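Local coordinates for putative thiosugar synthase (Amycolatopsis orientalis, PDB 4N6F) that acts as a 2-thiosugar synthase of the ThiG-like TIM-barrel family, using sulphur delivered by sulphur-carrier proteins borrowed from primary metabolism, at the interface of chains A and B. Sequence-based numbering; all coordinates share one arbitrary frame. Chains: chain A/B, Putative thiosugar synthase.

Contact 1: the interface of chains A and B. Residues chain A 208, 239, 243, 246, 248; chain B 199-201, 229, 232.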
# COMPACT_ATOMS: atom_id res chain seq x y z
N GLU A 208 -5.31 6.15 2.47
CA GLU A 208 -6.67 5.84 1.99
C GLU A 208 -7.75 6.23 2.99
O GLU A 208 -8.91 6.30 2.64
CB GLU A 208 -6.79 4.36 1.60
CG GLU A 208 -5.96 4.05 0.36
CD GLU A 208 -6.20 2.67 -0.22
OE1 GLU A 208 -6.99 1.88 0.33
OE2 GLU A 208 -5.57 2.38 -1.25
N ALA A 239 1.32 5.85 -3.66
CA ALA A 239 0.25 4.98 -4.17
C ALA A 239 -1.04 5.18 -3.40
O ALA A 239 -2.12 5.18 -3.97
CB ALA A 239 0.66 3.51 -4.08
N SER A 243 -4.53 6.59 -4.86
CA SER A 243 -5.68 5.72 -4.69
C SER A 243 -6.81 6.46 -3.97
O SER A 243 -7.97 6.39 -4.38
CB SER A 243 -5.26 4.45 -3.91
OG SER A 243 -6.36 3.68 -3.49
N SER A 246 -8.29 8.85 -6.36
CA SER A 246 -8.99 8.20 -7.48
C SER A 246 -10.43 7.86 -7.12
O SER A 246 -11.19 7.43 -7.99
CB SER A 246 -8.27 6.91 -7.91
OG SER A 246 -8.68 5.79 -7.13
N PRO A 248 -11.81 5.38 -4.45
CA PRO A 248 -11.97 3.92 -4.52
C PRO A 248 -13.42 3.48 -4.39
O PRO A 248 -14.21 4.16 -3.74
CB PRO A 248 -11.17 3.40 -3.31
CG PRO A 248 -10.31 4.53 -2.87
CD PRO A 248 -11.02 5.79 -3.27
N SER B 199 -8.72 -1.42 -3.57
CA SER B 199 -7.85 -0.24 -3.63
C SER B 199 -6.38 -0.63 -3.56
O SER B 199 -6.04 -1.81 -3.46
CB SER B 199 -8.19 0.71 -2.48
OG SER B 199 -7.98 0.08 -1.23
N ALA B 200 -5.52 0.38 -3.61
CA ALA B 200 -4.08 0.18 -3.65
C ALA B 200 -3.52 -0.50 -2.41
O ALA B 200 -2.56 -1.27 -2.51
CB ALA B 200 -3.37 1.51 -3.87
N ARG B 201 -4.09 -0.22 -1.24
CA ARG B 201 -3.57 -0.81 0.00
C ARG B 201 -3.73 -2.32 0.01
O ARG B 201 -2.91 -3.03 0.60
CB ARG B 201 -4.24 -0.20 1.24
CG ARG B 201 -5.57 -0.82 1.63
CD ARG B 201 -6.17 -0.08 2.81
NE ARG B 201 -7.62 -0.19 2.83
CZ ARG B 201 -8.30 -1.14 3.46
NH1 ARG B 201 -9.63 -1.13 3.40
NH2 ARG B 201 -7.68 -2.10 4.15
N MET B 229 -6.46 5.01 -10.39
CA MET B 229 -6.45 3.83 -9.52
C MET B 229 -5.50 2.77 -10.09
O MET B 229 -4.78 2.12 -9.34
CB MET B 229 -7.85 3.26 -9.33
CG MET B 229 -7.90 2.06 -8.41
SD MET B 229 -7.19 2.27 -6.76
CE MET B 229 -8.65 2.76 -5.86
N ALA B 232 -2.06 3.92 -9.31
CA ALA B 232 -1.91 3.71 -7.87
C ALA B 232 -1.63 2.24 -7.55
O ALA B 232 -0.81 1.90 -6.69
CB ALA B 232 -3.16 4.18 -7.14
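Helix 200-208 and helix 226-245 of chain A, with the loop that follows the latter, meet the start of helix 200-208 and the first turns of helix 226-245 of chain B. At the centre A:Glu208, the last residue of its helix, reaches over the N-terminus of the partner's copy of that same helix, a compact example of carboxylate capping between subunits. Its chain is extended beyond CG, which carries the carboxylate across to B:Ser199. The hydroxyl OG of B:Ser199 donates to OE1 of A:Glu208 at 2.6 Å on the syn side, 21° out of the carboxylate plane. The other oxygen, OE2 of A:Glu208, is gripped from both faces of that plane: the backbone N of B:Arg201 donates at 3.0 Å from one, and OG of A:Ser243, in its own chain, at 2.7 Å from the other. A:Ser243 thus fixes the carboxylate from its own side, its OG placed anti to the backbone N (chi1 169°), while its CB packs tightly on CB of B:Ala200, 3.5 Å away. B:Arg201 adds a salt bridge, NE to OE1 of A:Glu208 at 3.3 Å, with the guanidinium turned 77° from the carboxylate, so the two charged planes do not pair flat. The helix start and the arginine would be expected to favour the ionised carboxylate. An alanine in place of A:Glu208 would probably leave B:Ser199 OG, B:Arg201 N and A:Ser243 OG without this acceptor and take away the carboxylate's charge beside B:Arg201. Beside this polar cluster, the methyl CE of B:Met229 lies against CB of A:Pro248 at 3.6 Å, the two side chains crossing at about a right angle, and also nears OG of A:Ser246. That hydroxyl donates to the carbonyl O of A:Ser243 at 2.9 Å. The patch lies on the flank of the TIM barrel, where the late helices of both subunits face each other.

Contact 2: the interface of chains A and B. Residues chain A 198, 218-219, 222-224, 229; chain B 246-249.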
# COMPACT_ATOMS: atom_id res chain seq x y z
N GLY A 198 4.10 -0.53 10.89
CA GLY A 198 4.94 -1.72 10.80
C GLY A 198 5.53 -1.93 9.42
O GLY A 198 6.66 -2.40 9.30
N THR A 218 10.00 3.00 14.23
CA THR A 218 10.37 1.64 14.54
C THR A 218 10.36 0.70 13.34
O THR A 218 11.18 -0.14 13.25
CB THR A 218 9.47 1.06 15.65
OG1 THR A 218 9.65 1.79 16.83
CG2 THR A 218 9.82 -0.35 15.94
N ALA A 219 9.43 0.84 12.43
CA ALA A 219 9.36 -0.00 11.22
C ALA A 219 10.63 0.01 10.36
O ALA A 219 10.95 -1.00 9.71
CB ALA A 219 8.17 0.40 10.37
N ARG A 222 13.76 -1.50 12.71
CA ARG A 222 13.69 -2.94 12.96
C ARG A 222 13.52 -3.79 11.71
O ARG A 222 13.35 -4.99 11.83
CB ARG A 222 12.57 -3.29 13.96
CG ARG A 222 12.73 -2.63 15.32
CD ARG A 222 12.63 -3.61 16.48
NE ARG A 222 11.28 -3.77 17.03
CZ ARG A 222 10.81 -3.16 18.13
NH1 ARG A 222 11.56 -2.32 18.84
NH2 ARG A 222 9.56 -3.40 18.53
N ALA A 223 13.54 -3.19 10.53
CA ALA A 223 13.51 -3.97 9.29
C ALA A 223 14.91 -4.51 9.01
O ALA A 223 15.89 -3.87 9.36
CB ALA A 223 13.02 -3.13 8.12
N GLU A 224 14.99 -5.68 8.38
CA GLU A 224 16.28 -6.27 7.99
C GLU A 224 17.06 -5.30 7.11
O GLU A 224 18.26 -5.16 7.26
CB GLU A 224 16.11 -7.61 7.28
CG GLU A 224 15.77 -8.76 8.21
CD GLU A 224 15.55 -10.09 7.49
OE1 GLU A 224 16.22 -10.34 6.45
OE2 GLU A 224 14.71 -10.89 7.97
N MET A 229 12.89 -0.50 3.23
CA MET A 229 11.59 -0.24 3.85
C MET A 229 11.25 1.25 3.76
O MET A 229 10.11 1.60 3.48
CB MET A 229 11.53 -0.70 5.30
CG MET A 229 10.18 -0.45 5.98
SD MET A 229 8.80 -1.27 5.16
CE MET A 229 8.83 -2.89 5.92
N SER B 246 12.36 -6.10 2.12
CA SER B 246 13.06 -5.40 3.20
C SER B 246 13.12 -6.17 4.52
O SER B 246 13.89 -5.82 5.42
CB SER B 246 12.42 -4.03 3.45
OG SER B 246 11.24 -4.14 4.23
N GLY B 247 12.34 -7.24 4.62
CA GLY B 247 12.19 -7.95 5.86
C GLY B 247 11.60 -7.20 7.01
O GLY B 247 12.29 -6.78 7.88
N PRO B 248 10.30 -6.96 6.97
CA PRO B 248 9.62 -6.15 7.98
C PRO B 248 9.76 -6.72 9.40
O PRO B 248 9.92 -7.93 9.57
CB PRO B 248 8.15 -6.18 7.56
CG PRO B 248 8.11 -6.79 6.21
CD PRO B 248 9.35 -7.60 6.05
N MET B 249 9.68 -5.84 10.39
CA MET B 249 9.67 -6.24 11.79
C MET B 249 8.67 -7.39 11.98
O MET B 249 7.56 -7.33 11.43
CB MET B 249 9.33 -5.05 12.69
CG MET B 249 7.95 -4.43 12.47
SD MET B 249 7.73 -2.89 13.38
CE MET B 249 7.65 -3.49 15.07
O HOH W 1 9.30 -3.07 9.75
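The loop after helix 226-245 of chain B, residues 246-249, lies against the short helix 218-221 of chain A, the loop that follows it, the start of helix 226-245 and the loop residue A:Gly198. The side chain of B:Met249 packs against A:Thr218, A:Ala219, A:Gly198 and A:Arg222. Its chain runs extended through chi2 (-171°) and bends at chi3, putting SD 4.0 Å from CA of A:Ala219 and at a similar distance from CA of A:Gly198. The methyl CE of B:Met249 ends 3.9 Å from CG2 of A:Thr218, with the two side chains crossing at about a right angle. That CG2 in turn lies over the centre of one face of the A:Arg222 guanidinium, and CB of A:Arg222 flanks CB of B:Met249. A water bridges the subunits: the amide N of B:Met249 lies 2.9 Å from water 1, which also hydrogen-bonds the carbonyl O atoms of A:Ala219, at 2.7 Å, and A:Gly198. Farther along the loop, the amide N of A:Glu224 donates directly to O of B:Gly247 at 3.0 Å, nearly straight at 167°. B:Gly247 has positive phi, and its carbonyl faces the loop of chain A. CE of A:Met229 lies against CB of B:Pro248 at 3.7 Å, and CB of B:Ser246 sits close to the start of that helix. The site lies at the edge of the barrel, with the C-terminal segment of one subunit laid over the connection leading into the last helix of the other.

About 23 Å separates the C-alpha centres of contact 1 and contact 2. Helix 226-245 and the loop after it appear in both: B:Met229 meets A:Ser246 and A:Pro248 in contact 1, and A:Met229 meets B:Ser246 and B:Pro248 in contact 2, as the two-fold symmetry requires. The remaining parts differ, because contact 1 rests on a charged helix cap whereas contact 2 adds a packed methionine and a water bridge. Each C-terminal segment therefore touches the partner through both kinds of patch and is held at more than one point along the symmetric interface, although the structure alone does not show that this dimer forms in solution.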